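Long-range contacts in reticulocyte binding protein (Streptococcus agalactiae COH1, PDB 3FAW), which probably hydrolyses alpha-1,6-glucosidic linkages in pullulan and in branched glucans, as a cell-wall-anchored streptococcal pullulanase: residues 503-507 / 556-560; 515-521 / 565-570; 550-554 / 610-614. All coordinates share one frame; numbering follows the deposited sequence.

Contact 1 of 3, residues 503-507 / 556-560. With CA (calcium ion), chain E.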
ATOM      1  N   ASP A 503     -13.209  -2.329   1.471  1.00 12.87           N
ATOM      2  CA  ASP A 503     -12.596  -3.650   1.593  1.00 11.68           C
ATOM      3  C   ASP A 503     -13.132  -4.582   0.499  1.00 12.22           C
ATOM      4  O   ASP A 503     -13.677  -4.112  -0.500  1.00 13.40           O
ATOM      5  CB  ASP A 503     -12.816  -4.196   3.017  1.00 10.77           C
ATOM      6  CG  ASP A 503     -14.282  -4.454   3.344  1.00 12.20           C
ATOM      7  OD1 ASP A 503     -15.117  -4.554   2.420  1.00 10.26           O
ATOM      8  OD2 ASP A 503     -14.594  -4.569   4.549  1.00 11.02           O
ATOM      9  N   GLN A 504     -12.974  -5.890   0.679  1.00 13.10           N
ATOM     10  CA  GLN A 504     -13.360  -6.877  -0.342  1.00 13.69           C
ATOM     11  C   GLN A 504     -14.862  -6.941  -0.623  1.00 12.43           C
ATOM     12  O   GLN A 504     -15.271  -7.264  -1.739  1.00 12.82           O
ATOM     13  CB  GLN A 504     -12.836  -8.272   0.042  1.00 14.54           C
ATOM     14  CG  GLN A 504     -11.375  -8.513  -0.336  1.00 13.39           C
ATOM     15  CD  GLN A 504     -10.834  -9.836   0.185  1.00 15.66           C
ATOM     16  OE1 GLN A 504     -11.363 -10.413   1.137  1.00 17.15           O
ATOM     17  NE2 GLN A 504      -9.765 -10.319  -0.440  1.00 21.20           N
ATOM     18  N   ASP A 505     -15.680  -6.626   0.381  1.00 13.25           N
ATOM     19  CA  ASP A 505     -17.144  -6.602   0.215  1.00 12.85           C
ATOM     20  C   ASP A 505     -17.651  -5.367  -0.533  1.00 12.31           C
ATOM     21  O   ASP A 505     -18.797  -5.333  -0.970  1.00 12.81           O
ATOM     22  CB  ASP A 505     -17.830  -6.709   1.577  1.00 13.20           C
ATOM     23  CG  ASP A 505     -17.519  -8.016   2.275  1.00 15.24           C
ATOM     24  OD1 ASP A 505     -17.409  -9.048   1.575  1.00 16.90           O
ATOM     25  OD2 ASP A 505     -17.382  -8.014   3.514  1.00 17.14           O
ATOM     26  N   TRP A 506     -16.789  -4.364  -0.675  1.00 12.32           N
ATOM     27  CA  TRP A 506     -17.064  -3.168  -1.479  1.00 12.37           C
ATOM     28  C   TRP A 506     -17.044  -3.457  -2.985  1.00 11.24           C
ATOM     29  O   TRP A 506     -17.622  -2.705  -3.773  1.00 10.69           O
ATOM     30  CB  TRP A 506     -16.028  -2.091  -1.126  1.00 12.06           C
ATOM     31  CG  TRP A 506     -16.122  -0.795  -1.871  1.00 13.73           C
ATOM     32  CD1 TRP A 506     -17.256  -0.134  -2.257  1.00 15.68           C
ATOM     33  CD2 TRP A 506     -15.024   0.030  -2.274  1.00 16.60           C
ATOM     34  NE1 TRP A 506     -16.927   1.034  -2.902  1.00 14.45           N
ATOM     35  CE2 TRP A 506     -15.563   1.161  -2.919  1.00 16.12           C
ATOM     36  CE3 TRP A 506     -13.633  -0.088  -2.167  1.00 15.75           C
ATOM     37  CZ2 TRP A 506     -14.759   2.167  -3.454  1.00 16.67           C
ATOM     38  CZ3 TRP A 506     -12.839   0.914  -2.695  1.00 15.05           C
ATOM     39  CH2 TRP A 506     -13.405   2.026  -3.331  1.00 13.33           C
ATOM     40  N   MET A 507     -16.395  -4.551  -3.381  1.00 10.80           N
ATOM     41  CA  MET A 507     -16.209  -4.869  -4.801  1.00 10.85           C
ATOM     42  C   MET A 507     -17.524  -5.121  -5.548  1.00 11.97           C
ATOM     43  O   MET A 507     -17.612  -4.841  -6.737  1.00  9.62           O
ATOM     44  CB  MET A 507     -15.261  -6.066  -4.974  1.00 11.09           C
ATOM     45  CG  MET A 507     -13.813  -5.817  -4.537  1.00 11.92           C
ATOM     46  SD  MET A 507     -12.977  -4.437  -5.359  1.00 10.94           S
ATOM     47  CE  MET A 507     -13.431  -3.107  -4.244  1.00 11.00           C
ATOM     48  N   GLY A 556     -13.719 -17.221  -3.901  1.00 11.90           N
ATOM     49  CA  GLY A 556     -14.755 -17.779  -3.039  1.00 12.38           C
ATOM     50  C   GLY A 556     -15.016 -17.022  -1.750  1.00 13.02           C
ATOM     51  O   GLY A 556     -16.001 -17.307  -1.066  1.00 13.64           O
ATOM     52  N   ASN A 557     -14.150 -16.064  -1.406  1.00 12.00           N
ATOM     53  CA  ASN A 557     -14.281 -15.330  -0.137  1.00 12.30           C
ATOM     54  C   ASN A 557     -14.846 -13.904  -0.262  1.00 12.78           C
ATOM     55  O   ASN A 557     -15.075 -13.244   0.748  1.00 11.70           O
ATOM     56  CB  ASN A 557     -12.954 -15.320   0.635  1.00 12.40           C
ATOM     57  CG  ASN A 557     -11.857 -14.555  -0.076  1.00 11.72           C
ATOM     58  OD1 ASN A 557     -11.916 -14.329  -1.287  1.00 10.83           O
ATOM     59  ND2 ASN A 557     -10.840 -14.156   0.678  1.00 12.36           N
ATOM     60  N   PHE A 558     -15.048 -13.430  -1.489  1.00 12.73           N
ATOM     61  CA  PHE A 558     -15.819 -12.204  -1.721  1.00 13.42           C
ATOM     62  C   PHE A 558     -16.422 -12.206  -3.117  1.00 14.26           C
ATOM     63  O   PHE A 558     -15.917 -12.889  -4.012  1.00 14.69           O
ATOM     64  CB  PHE A 558     -14.980 -10.935  -1.476  1.00 12.96           C
ATOM     65  CG  PHE A 558     -13.970 -10.615  -2.564  1.00 10.97           C
ATOM     66  CD1 PHE A 558     -14.334  -9.859  -3.676  1.00 11.55           C
ATOM     67  CD2 PHE A 558     -12.644 -11.011  -2.439  1.00 10.65           C
ATOM     68  CE1 PHE A 558     -13.403  -9.541  -4.665  1.00  9.88           C
ATOM     69  CE2 PHE A 558     -11.699 -10.691  -3.419  1.00 11.25           C
ATOM     70  CZ  PHE A 558     -12.082  -9.957  -4.535  1.00 10.24           C
ATOM     71  N   GLU A 559     -17.501 -11.444  -3.291  1.00 15.08           N
ATOM     72  CA  GLU A 559     -18.182 -11.348  -4.583  1.00 16.96           C
ATOM     73  C   GLU A 559     -17.515 -10.313  -5.485  1.00 16.26           C
ATOM     74  O   GLU A 559     -17.555  -9.113  -5.204  1.00 15.77           O
ATOM     75  CB  GLU A 559     -19.663 -10.989  -4.385  1.00 18.20           C
ATOM     76  CG  GLU A 559     -20.506 -10.959  -5.668  1.00 22.11           C
ATOM     77  CD  GLU A 559     -20.571 -12.302  -6.385  1.00 24.22           C
ATOM     78  OE1 GLU A 559     -20.446 -13.353  -5.719  0.10 23.84           O
ATOM     79  OE2 GLU A 559     -20.758 -12.303  -7.620  0.10 23.40           O
ATOM     80  N   ALA A 560     -16.902 -10.786  -6.570  1.00 15.62           N
ATOM     81  CA  ALA A 560     -16.386  -9.911  -7.618  1.00 14.11           C
ATOM     82  C   ALA A 560     -17.323  -9.967  -8.826  1.00 14.77           C
ATOM     83  O   ALA A 560     -17.349 -10.966  -9.546  1.00 13.71           O
ATOM     84  CB  ALA A 560     -14.983 -10.336  -8.012  1.00 13.45           C
TER
HETATM   85 CA    CA E   4     -17.295  -4.544  -8.911  1.00 14.31          CA
HETATM   86  O   HOH W   1     -17.689  -7.780  -2.864  1.00  4.59           O
HETATM   87  O   HOH W   2     -18.597  -9.846  -0.989  1.00 12.38           O
HETATM   88  O   HOH W   3     -19.455  -3.482  -8.878  1.00 17.07           O

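Contact 2 of 3, residues 515-521 / 565-570. With CA (calcium ion), chain E.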
ATOM      1  N   VAL A 515      -8.957  -5.236  -5.500  1.00 12.12           N
ATOM      2  CA  VAL A 515      -8.360  -5.729  -4.254  1.00 10.74           C
ATOM      3  C   VAL A 515      -7.605  -7.042  -4.451  1.00 11.71           C
ATOM      4  O   VAL A 515      -7.951  -7.855  -5.316  1.00 10.36           O
ATOM      5  CB  VAL A 515      -9.415  -5.932  -3.141  1.00 11.36           C
ATOM      6  CG1 VAL A 515     -10.099  -4.606  -2.800  1.00  7.47           C
ATOM      7  CG2 VAL A 515     -10.426  -7.000  -3.544  1.00  7.42           C
ATOM      8  N   PHE A 516      -6.581  -7.243  -3.626  1.00 12.20           N
ATOM      9  CA  PHE A 516      -5.794  -8.474  -3.647  1.00 12.71           C
ATOM     10  C   PHE A 516      -6.653  -9.690  -3.330  1.00 11.92           C
ATOM     11  O   PHE A 516      -7.468  -9.656  -2.411  1.00 13.38           O
ATOM     12  CB  PHE A 516      -4.619  -8.384  -2.665  1.00 12.27           C
ATOM     13  CG  PHE A 516      -3.491  -7.537  -3.168  1.00 12.90           C
ATOM     14  CD1 PHE A 516      -2.502  -8.087  -3.970  1.00 11.45           C
ATOM     15  CD2 PHE A 516      -3.436  -6.180  -2.871  1.00 14.34           C
ATOM     16  CE1 PHE A 516      -1.461  -7.307  -4.451  1.00 11.26           C
ATOM     17  CE2 PHE A 516      -2.402  -5.390  -3.351  1.00 12.45           C
ATOM     18  CZ  PHE A 516      -1.415  -5.954  -4.143  1.00 15.02           C
ATOM     19  N   SER A 517      -6.463 -10.752  -4.106  1.00 12.26           N
ATOM     20  CA  SER A 517      -7.179 -12.001  -3.900  1.00 12.92           C
ATOM     21  C   SER A 517      -6.372 -12.971  -3.037  1.00 13.01           C
ATOM     22  O   SER A 517      -5.543 -13.733  -3.539  1.00 12.16           O
ATOM     23  CB  SER A 517      -7.529 -12.650  -5.239  1.00 13.30           C
ATOM     24  OG  SER A 517      -8.273 -13.841  -5.043  1.00 14.03           O
ATOM     25  N   ASP A 518      -6.629 -12.942  -1.732  1.00 12.52           N
ATOM     26  CA  ASP A 518      -6.003 -13.895  -0.811  1.00 12.55           C
ATOM     27  C   ASP A 518      -6.463 -15.343  -1.050  1.00 12.81           C
ATOM     28  O   ASP A 518      -5.749 -16.285  -0.704  1.00 14.09           O
ATOM     29  CB  ASP A 518      -6.197 -13.483   0.663  1.00 13.35           C
ATOM     30  CG  ASP A 518      -7.647 -13.185   1.030  1.00 13.53           C
ATOM     31  OD1 ASP A 518      -8.468 -12.868   0.145  1.00 18.39           O
ATOM     32  OD2 ASP A 518      -7.961 -13.240   2.236  1.00 18.09           O
ATOM     33  N   ASP A 519      -7.635 -15.510  -1.661  1.00 12.12           N
ATOM     34  CA  ASP A 519      -8.185 -16.833  -1.967  1.00 11.72           C
ATOM     35  C   ASP A 519      -7.341 -17.604  -2.989  1.00 11.24           C
ATOM     36  O   ASP A 519      -7.045 -18.782  -2.786  1.00 10.63           O
ATOM     37  CB  ASP A 519      -9.624 -16.708  -2.477  1.00 11.69           C
ATOM     38  CG  ASP A 519     -10.420 -17.991  -2.317  1.00 13.27           C
ATOM     39  OD1 ASP A 519     -10.277 -18.654  -1.272  1.00 16.55           O
ATOM     40  OD2 ASP A 519     -11.213 -18.322  -3.223  1.00 14.34           O
ATOM     41  N   ILE A 520      -6.964 -16.952  -4.086  1.00 11.71           N
ATOM     42  CA  ILE A 520      -6.100 -17.596  -5.083  1.00 11.58           C
ATOM     43  C   ILE A 520      -4.689 -17.813  -4.519  1.00 12.41           C
ATOM     44  O   ILE A 520      -4.057 -18.833  -4.798  1.00 12.24           O
ATOM     45  CB  ILE A 520      -6.051 -16.820  -6.437  1.00 11.26           C
ATOM     46  CG1 ILE A 520      -5.441 -17.711  -7.532  1.00 11.99           C
ATOM     47  CG2 ILE A 520      -5.272 -15.518  -6.305  1.00 11.79           C
ATOM     48  CD1 ILE A 520      -5.483 -17.115  -8.935  1.00 10.02           C
ATOM     49  N   ARG A 521      -4.206 -16.862  -3.721  1.00 12.72           N
ATOM     50  CA  ARG A 521      -2.926 -17.016  -3.021  1.00 12.21           C
ATOM     51  C   ARG A 521      -2.936 -18.296  -2.177  1.00 12.16           C
ATOM     52  O   ARG A 521      -2.128 -19.200  -2.401  1.00 10.29           O
ATOM     53  CB  ARG A 521      -2.650 -15.789  -2.140  1.00 12.57           C
ATOM     54  CG  ARG A 521      -1.372 -15.859  -1.292  1.00 13.06           C
ATOM     55  CD  ARG A 521      -1.388 -14.793  -0.203  1.00 13.80           C
ATOM     56  NE  ARG A 521      -2.230 -15.173   0.935  1.00 14.40           N
ATOM     57  CZ  ARG A 521      -2.642 -14.344   1.899  1.00 16.25           C
ATOM     58  NH1 ARG A 521      -2.307 -13.060   1.884  1.00 16.10           N
ATOM     59  NH2 ARG A 521      -3.406 -14.797   2.889  1.00 13.31           N
ATOM     60  N   ASP A 565     -12.136  -6.207 -10.494  1.00 12.04           N
ATOM     61  CA  ASP A 565     -12.188  -6.133  -9.025  1.00 13.10           C
ATOM     62  C   ASP A 565     -11.074  -6.920  -8.340  1.00 11.97           C
ATOM     63  O   ASP A 565     -10.812  -6.714  -7.152  1.00 10.18           O
ATOM     64  CB  ASP A 565     -13.511  -6.700  -8.495  1.00 13.93           C
ATOM     65  CG  ASP A 565     -14.717  -5.907  -8.931  1.00 16.08           C
ATOM     66  OD1 ASP A 565     -14.573  -4.720  -9.291  1.00 19.04           O
ATOM     67  OD2 ASP A 565     -15.832  -6.474  -8.899  1.00 16.01           O
ATOM     68  N   VAL A 566     -10.445  -7.829  -9.082  1.00 11.83           N
ATOM     69  CA  VAL A 566      -9.548  -8.826  -8.511  1.00 12.03           C
ATOM     70  C   VAL A 566      -8.094  -8.611  -8.931  1.00 11.72           C
ATOM     71  O   VAL A 566      -7.782  -8.553 -10.122  1.00  9.15           O
ATOM     72  CB  VAL A 566      -9.974 -10.244  -8.949  1.00 12.47           C
ATOM     73  CG1 VAL A 566      -9.078 -11.296  -8.313  1.00 12.58           C
ATOM     74  CG2 VAL A 566     -11.428 -10.492  -8.589  1.00 11.44           C
ATOM     75  N   VAL A 567      -7.216  -8.489  -7.938  1.00 12.15           N
ATOM     76  CA  VAL A 567      -5.778  -8.494  -8.167  1.00 11.95           C
ATOM     77  C   VAL A 567      -5.249  -9.898  -7.849  1.00 13.00           C
ATOM     78  O   VAL A 567      -5.241 -10.315  -6.689  1.00 14.04           O
ATOM     79  CB  VAL A 567      -5.054  -7.449  -7.295  1.00 12.56           C
ATOM     80  CG1 VAL A 567      -3.579  -7.378  -7.665  1.00 11.17           C
ATOM     81  CG2 VAL A 567      -5.711  -6.075  -7.438  1.00 10.24           C
ATOM     82  N   GLN A 568      -4.823 -10.618  -8.887  1.00 12.48           N
ATOM     83  CA  GLN A 568      -4.350 -12.004  -8.749  1.00 12.23           C
ATOM     84  C   GLN A 568      -2.878 -12.031  -8.349  1.00 12.20           C
ATOM     85  O   GLN A 568      -2.028 -11.460  -9.040  1.00  9.83           O
ATOM     86  CB  GLN A 568      -4.512 -12.770 -10.068  1.00 13.16           C
ATOM     87  CG  GLN A 568      -5.915 -12.746 -10.684  1.00 11.84           C
ATOM     88  CD  GLN A 568      -6.888 -13.713 -10.023  1.00 12.17           C
ATOM     89  OE1 GLN A 568      -6.772 -14.025  -8.840  1.00 11.51           O
ATOM     90  NE2 GLN A 568      -7.866 -14.181 -10.791  1.00 11.09           N
ATOM     91  N   TYR A 569      -2.576 -12.698  -7.237  1.00 11.80           N
ATOM     92  CA  TYR A 569      -1.199 -12.811  -6.770  1.00 10.90           C
ATOM     93  C   TYR A 569      -0.962 -14.059  -5.928  1.00 10.79           C
ATOM     94  O   TYR A 569      -1.900 -14.642  -5.365  1.00 11.06           O
ATOM     95  CB  TYR A 569      -0.787 -11.560  -5.987  1.00 10.63           C
ATOM     96  CG  TYR A 569      -1.170 -11.515  -4.515  1.00 10.99           C
ATOM     97  CD1 TYR A 569      -2.465 -11.808  -4.086  1.00 11.12           C
ATOM     98  CD2 TYR A 569      -0.241 -11.127  -3.557  1.00 10.00           C
ATOM     99  CE1 TYR A 569      -2.811 -11.736  -2.732  1.00  8.77           C
ATOM    100  CE2 TYR A 569      -0.573 -11.049  -2.215  1.00 10.95           C
ATOM    101  CZ  TYR A 569      -1.859 -11.351  -1.805  1.00 12.22           C
ATOM    102  OH  TYR A 569      -2.176 -11.267  -0.464  1.00  9.66           O
ATOM    103  N   ILE A 570       0.302 -14.459  -5.860  1.00  8.53           N
ATOM    104  CA  ILE A 570       0.735 -15.533  -4.960  1.00  8.40           C
ATOM    105  C   ILE A 570       1.915 -15.125  -4.061  1.00  9.54           C
ATOM    106  O   ILE A 570       2.285 -15.868  -3.153  1.00 10.43           O
ATOM    107  CB  ILE A 570       1.056 -16.837  -5.728  1.00  7.19           C
ATOM    108  CG1 ILE A 570       2.039 -16.582  -6.883  1.00  9.50           C
ATOM    109  CG2 ILE A 570      -0.235 -17.471  -6.234  1.00  3.62           C
ATOM    110  CD1 ILE A 570       2.470 -17.839  -7.620  1.00  6.87           C
TER
HETATM  111 CA    CA E   4     -17.295  -4.544  -8.911  1.00 14.31          CA
HETATM  112  O   HOH W   4      -8.958 -14.678  -7.472  1.00 11.93           O
HETATM  113  O   HOH W   3     -19.455  -3.482  -8.878  1.00 17.07           O

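Contact 3 of 3, residues 550-554 / 610-614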
ATOM      1  N   ASN A 550     -11.406 -19.172  -9.317  1.00 12.51           N
ATOM      2  CA  ASN A 550     -10.321 -18.201  -9.084  1.00 11.95           C
ATOM      3  C   ASN A 550      -9.650 -17.781 -10.396  1.00 12.63           C
ATOM      4  O   ASN A 550      -9.457 -16.590 -10.645  1.00 12.16           O
ATOM      5  CB  ASN A 550      -9.275 -18.745  -8.103  1.00 11.42           C
ATOM      6  CG  ASN A 550      -9.622 -18.460  -6.651  1.00 12.39           C
ATOM      7  OD1 ASN A 550      -9.629 -19.363  -5.811  1.00 16.15           O
ATOM      8  ND2 ASN A 550      -9.903 -17.198  -6.348  1.00  8.67           N
ATOM      9  N   ILE A 551      -9.333 -18.761 -11.241  1.00 13.47           N
ATOM     10  CA  ILE A 551      -8.796 -18.501 -12.588  1.00 13.26           C
ATOM     11  C   ILE A 551      -9.701 -17.568 -13.411  1.00 12.11           C
ATOM     12  O   ILE A 551      -9.203 -16.786 -14.222  1.00 14.23           O
ATOM     13  CB  ILE A 551      -8.549 -19.821 -13.371  1.00 13.67           C
ATOM     14  CG1 ILE A 551      -7.427 -20.631 -12.716  1.00 15.14           C
ATOM     15  CG2 ILE A 551      -8.166 -19.542 -14.816  1.00 14.01           C
ATOM     16  CD1 ILE A 551      -7.395 -22.074 -13.155  1.00 15.88           C
ATOM     17  N   LYS A 552     -11.016 -17.648 -13.196  1.00 12.47           N
ATOM     18  CA  LYS A 552     -11.992 -16.732 -13.830  1.00 11.56           C
ATOM     19  C   LYS A 552     -12.165 -15.381 -13.108  1.00 11.59           C
ATOM     20  O   LYS A 552     -13.008 -14.570 -13.504  1.00 11.07           O
ATOM     21  CB  LYS A 552     -13.370 -17.410 -13.949  1.00 11.97           C
ATOM     22  CG  LYS A 552     -13.442 -18.535 -14.976  1.00 11.28           C
ATOM     23  CD  LYS A 552     -14.876 -18.921 -15.327  1.00  8.05           C
ATOM     24  CE  LYS A 552     -15.635 -19.516 -14.142  1.00  8.06           C
ATOM     25  NZ  LYS A 552     -17.046 -19.844 -14.511  1.00 10.29           N
ATOM     26  N   ALA A 553     -11.366 -15.140 -12.065  1.00 11.63           N
ATOM     27  CA  ALA A 553     -11.465 -13.932 -11.238  1.00 10.78           C
ATOM     28  C   ALA A 553     -12.769 -13.916 -10.441  1.00 10.79           C
ATOM     29  O   ALA A 553     -13.423 -12.879 -10.312  1.00 10.96           O
ATOM     30  CB  ALA A 553     -11.330 -12.660 -12.092  1.00 11.38           C
ATOM     31  N   GLN A 554     -13.135 -15.078  -9.914  1.00  9.81           N
ATOM     32  CA  GLN A 554     -14.316 -15.223  -9.078  1.00 11.08           C
ATOM     33  C   GLN A 554     -13.932 -15.921  -7.773  1.00 11.54           C
ATOM     34  O   GLN A 554     -14.282 -17.083  -7.557  1.00 12.80           O
ATOM     35  CB  GLN A 554     -15.395 -16.004  -9.828  1.00 12.01           C
ATOM     36  CG  GLN A 554     -15.871 -15.291 -11.090  1.00 11.15           C
ATOM     37  CD  GLN A 554     -16.713 -16.162 -11.990  1.00 10.46           C
ATOM     38  OE1 GLN A 554     -17.257 -17.239 -11.441  1.00 14.02           O
ATOM     39  NE2 GLN A 554     -16.866 -15.871 -13.176  1.00  5.41           N
ATOM     40  N   THR A 610      -2.108 -16.512 -16.622  1.00 11.79           N
ATOM     41  CA  THR A 610      -3.187 -16.948 -17.518  1.00 12.04           C
ATOM     42  C   THR A 610      -4.574 -16.847 -16.852  1.00 12.95           C
ATOM     43  O   THR A 610      -5.581 -17.300 -17.416  1.00 14.53           O
ATOM     44  CB  THR A 610      -2.942 -18.394 -18.033  1.00 12.44           C
ATOM     45  OG1 THR A 610      -2.782 -19.294 -16.928  1.00 13.59           O
ATOM     46  CG2 THR A 610      -1.695 -18.447 -18.897  1.00 11.59           C
ATOM     47  N   SER A 611      -4.623 -16.239 -15.663  1.00 12.05           N
ATOM     48  CA  SER A 611      -5.873 -16.005 -14.940  1.00 13.14           C
ATOM     49  C   SER A 611      -6.467 -14.659 -15.323  1.00 13.05           C
ATOM     50  O   SER A 611      -5.735 -13.713 -15.600  1.00 14.25           O
ATOM     51  CB  SER A 611      -5.638 -16.017 -13.428  1.00 12.02           C
ATOM     52  OG  SER A 611      -5.394 -17.324 -12.954  1.00 14.16           O
ATOM     53  N   GLN A 612      -7.792 -14.566 -15.306  1.00 12.40           N
ATOM     54  CA  GLN A 612      -8.472 -13.293 -15.567  1.00 11.51           C
ATOM     55  C   GLN A 612      -8.187 -12.291 -14.450  1.00 11.11           C
ATOM     56  O   GLN A 612      -7.740 -12.665 -13.364  1.00 10.88           O
ATOM     57  CB  GLN A 612      -9.986 -13.496 -15.698  1.00 11.24           C
ATOM     58  CG  GLN A 612     -10.409 -14.482 -16.786  1.00 11.93           C
ATOM     59  CD  GLN A 612      -9.998 -14.040 -18.171  1.00  9.03           C
ATOM     60  OE1 GLN A 612     -10.168 -12.879 -18.535  1.00 11.18           O
ATOM     61  NE2 GLN A 612      -9.457 -14.969 -18.957  1.00 10.87           N
ATOM     62  N   GLY A 613      -8.450 -11.015 -14.730  1.00 11.89           N
ATOM     63  CA  GLY A 613      -8.262  -9.939 -13.756  1.00 11.07           C
ATOM     64  C   GLY A 613      -6.935  -9.232 -13.923  1.00 11.26           C
ATOM     65  O   GLY A 613      -6.340  -9.271 -14.993  1.00 11.74           O
ATOM     66  N   THR A 614      -6.478  -8.575 -12.858  1.00 13.03           N
ATOM     67  CA  THR A 614      -5.199  -7.854 -12.865  1.00 12.65           C
ATOM     68  C   THR A 614      -4.086  -8.749 -12.311  1.00 13.60           C
ATOM     69  O   THR A 614      -4.198  -9.272 -11.199  1.00 13.10           O
ATOM     70  CB  THR A 614      -5.287  -6.553 -12.037  1.00 12.96           C
ATOM     71  OG1 THR A 614      -6.220  -5.655 -12.652  1.00 10.56           O
ATOM     72  CG2 THR A 614      -3.922  -5.862 -11.940  1.00 11.92           C
TER
HETATM   73  O   HOH W   5      -8.433 -17.507 -17.473  1.00 10.99           O

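Contact 1 of 3, residues 503-507 / 556-560
The Q504 side chain crosses that of F558 at about a right angle, its CB to NE2 atoms against the CD2/CE2 part of the ring, CD 3.4 Å from F558 CD2, with the amide plane turned 31° from the ring. M507 makes the apolar contact: its CG lies 3.7 Å from F558 CE1, before the chain bends away from the ring. These residues belong to two loops of the TIM barrel, one leading into strand 513-516 and the other into strand 566-568; side chains of V515 and V566 on those strands also touch F558. No direct hydrogen bond joins the segments, and water does the bridging. One water donates to Q504 O and to E559 O, 2.7 Å each; another donates to D505 OD1 and accepts from E559 N at 3.0 Å. D505 OD2 pairs with R489 in a salt bridge. Extended beyond CG, Q504 carries its amide past the aromatic carbons to D518, where NE2 bonds to OD1 and also to the carbonyl of F516. N557 ND2 bonds to the same D518 oxygen. From this contact M507 alone binds calcium, through its backbone O at 2.2 Å; T510, D511, D561, D565 and a water complete the site.

Contact 2 of 3, residues 515-521 / 565-570
Two neighbouring parallel strands of the eight-stranded TIM barrel, 513-516 and 566-568, meet in the ladder V515-V566 and F516-V567. Three backbone bonds carry it: V515 N to D565 O, V567 N to V515 O at 2.8 Å, and S517 N to V567 O. The edge of the F516 ring points at the face of Y569 in a T-shaped stack, CD1 over the ring centre and planes 64° apart. V567 CG1 covers a face of F516 in a CH-pi contact, 4.2 Å from the centroid. Y569 CG stands between backbone N and carbonyl carbon (chi1 84°), and the ring brings its edge to S517 O and the N-terminal end of helix 518-525, where R521 NH1 donates to Y569 OH at 3.0 Å, tilted from the guanidinium plane. A water donates to S517 OG and Q568 OE1, I520 CG2 and CD1 pack against that amide oxygen, and Q568 NE2 bonds to the carbonyls of N550 and Q612. D565 binds calcium with both carboxylate oxygens, OD2 at 2.4 Å, with R265 as a further partner. Strand 614-618 pairs with the far side of 566-568, I484 of strand 482-485 touches F516 and V567, and N550 of helix 544-551 touches S517 and I520.

Contact 3 of 3, residues 550-554 / 610-614
T610 meets I551 through its backbone: its carbonyl O accepts from a water at 2.9 Å, and the same water donates weakly to I551 O and accepts from Q612 NE2. T610 OG1 turns elsewhere, to the carbonyl of V606 and the hydroxyl of Y739. At S611 the chain passes close against the last helical residue, CA 3.5 Å from I551 O in a CA-H...O contact. S611 OG packs 3.9 Å from I551 CG1, while its own hydrogen bond goes back to the carbonyl of M607. Q612 makes the one direct hydrogen bond between the segments: its N meets I551 O at 2.8 Å, nearly along the C=O axis and with 163° at the hydrogen. Thus a carbonyl at the end of a helix, where the regular i+4 partners run out, takes a donor from another part of the chain. Q612 CB lies 3.9 Å from A553 CB; the side chain then bends at chi2 (-62°), and its amide is held by backbone atoms of K709 and A706. G613 carries the chain past the A553 methyl with phi 97°. A553 itself has positive phi and closes helix 544-551 as a Schellman motif, its N bonded to N550 O at 2.8 Å. This helix end packs against the loop that leads from helix 590-609 into barrel strand 614-618, a helix-to-strand connection of the TIM barrel.

How the contacts relate
Strand 566-568 ties the three contacts together within the TIM barrel. Contact 1 lies about 11 Å from contact 2, centre to centre, and contact 3 about 9 Å from contact 2; contacts 1 and 3 are about 14 Å apart. Along the chain the first segments come in the order 503-507, 515-521, 550-554, and the second segments 556-560, 565-570, 610-614 follow in the same order, so every pair of contacts interleaves. Contacts 1 and 2 share one calcium ion, while Q568 reaches contact 3 through N550 and T614. Calcium thus ties together the loops that lead into strands 513-516 and 566-568, while backbone hydrogen bonds join 513-516, 566-568 and 614-618 side by side.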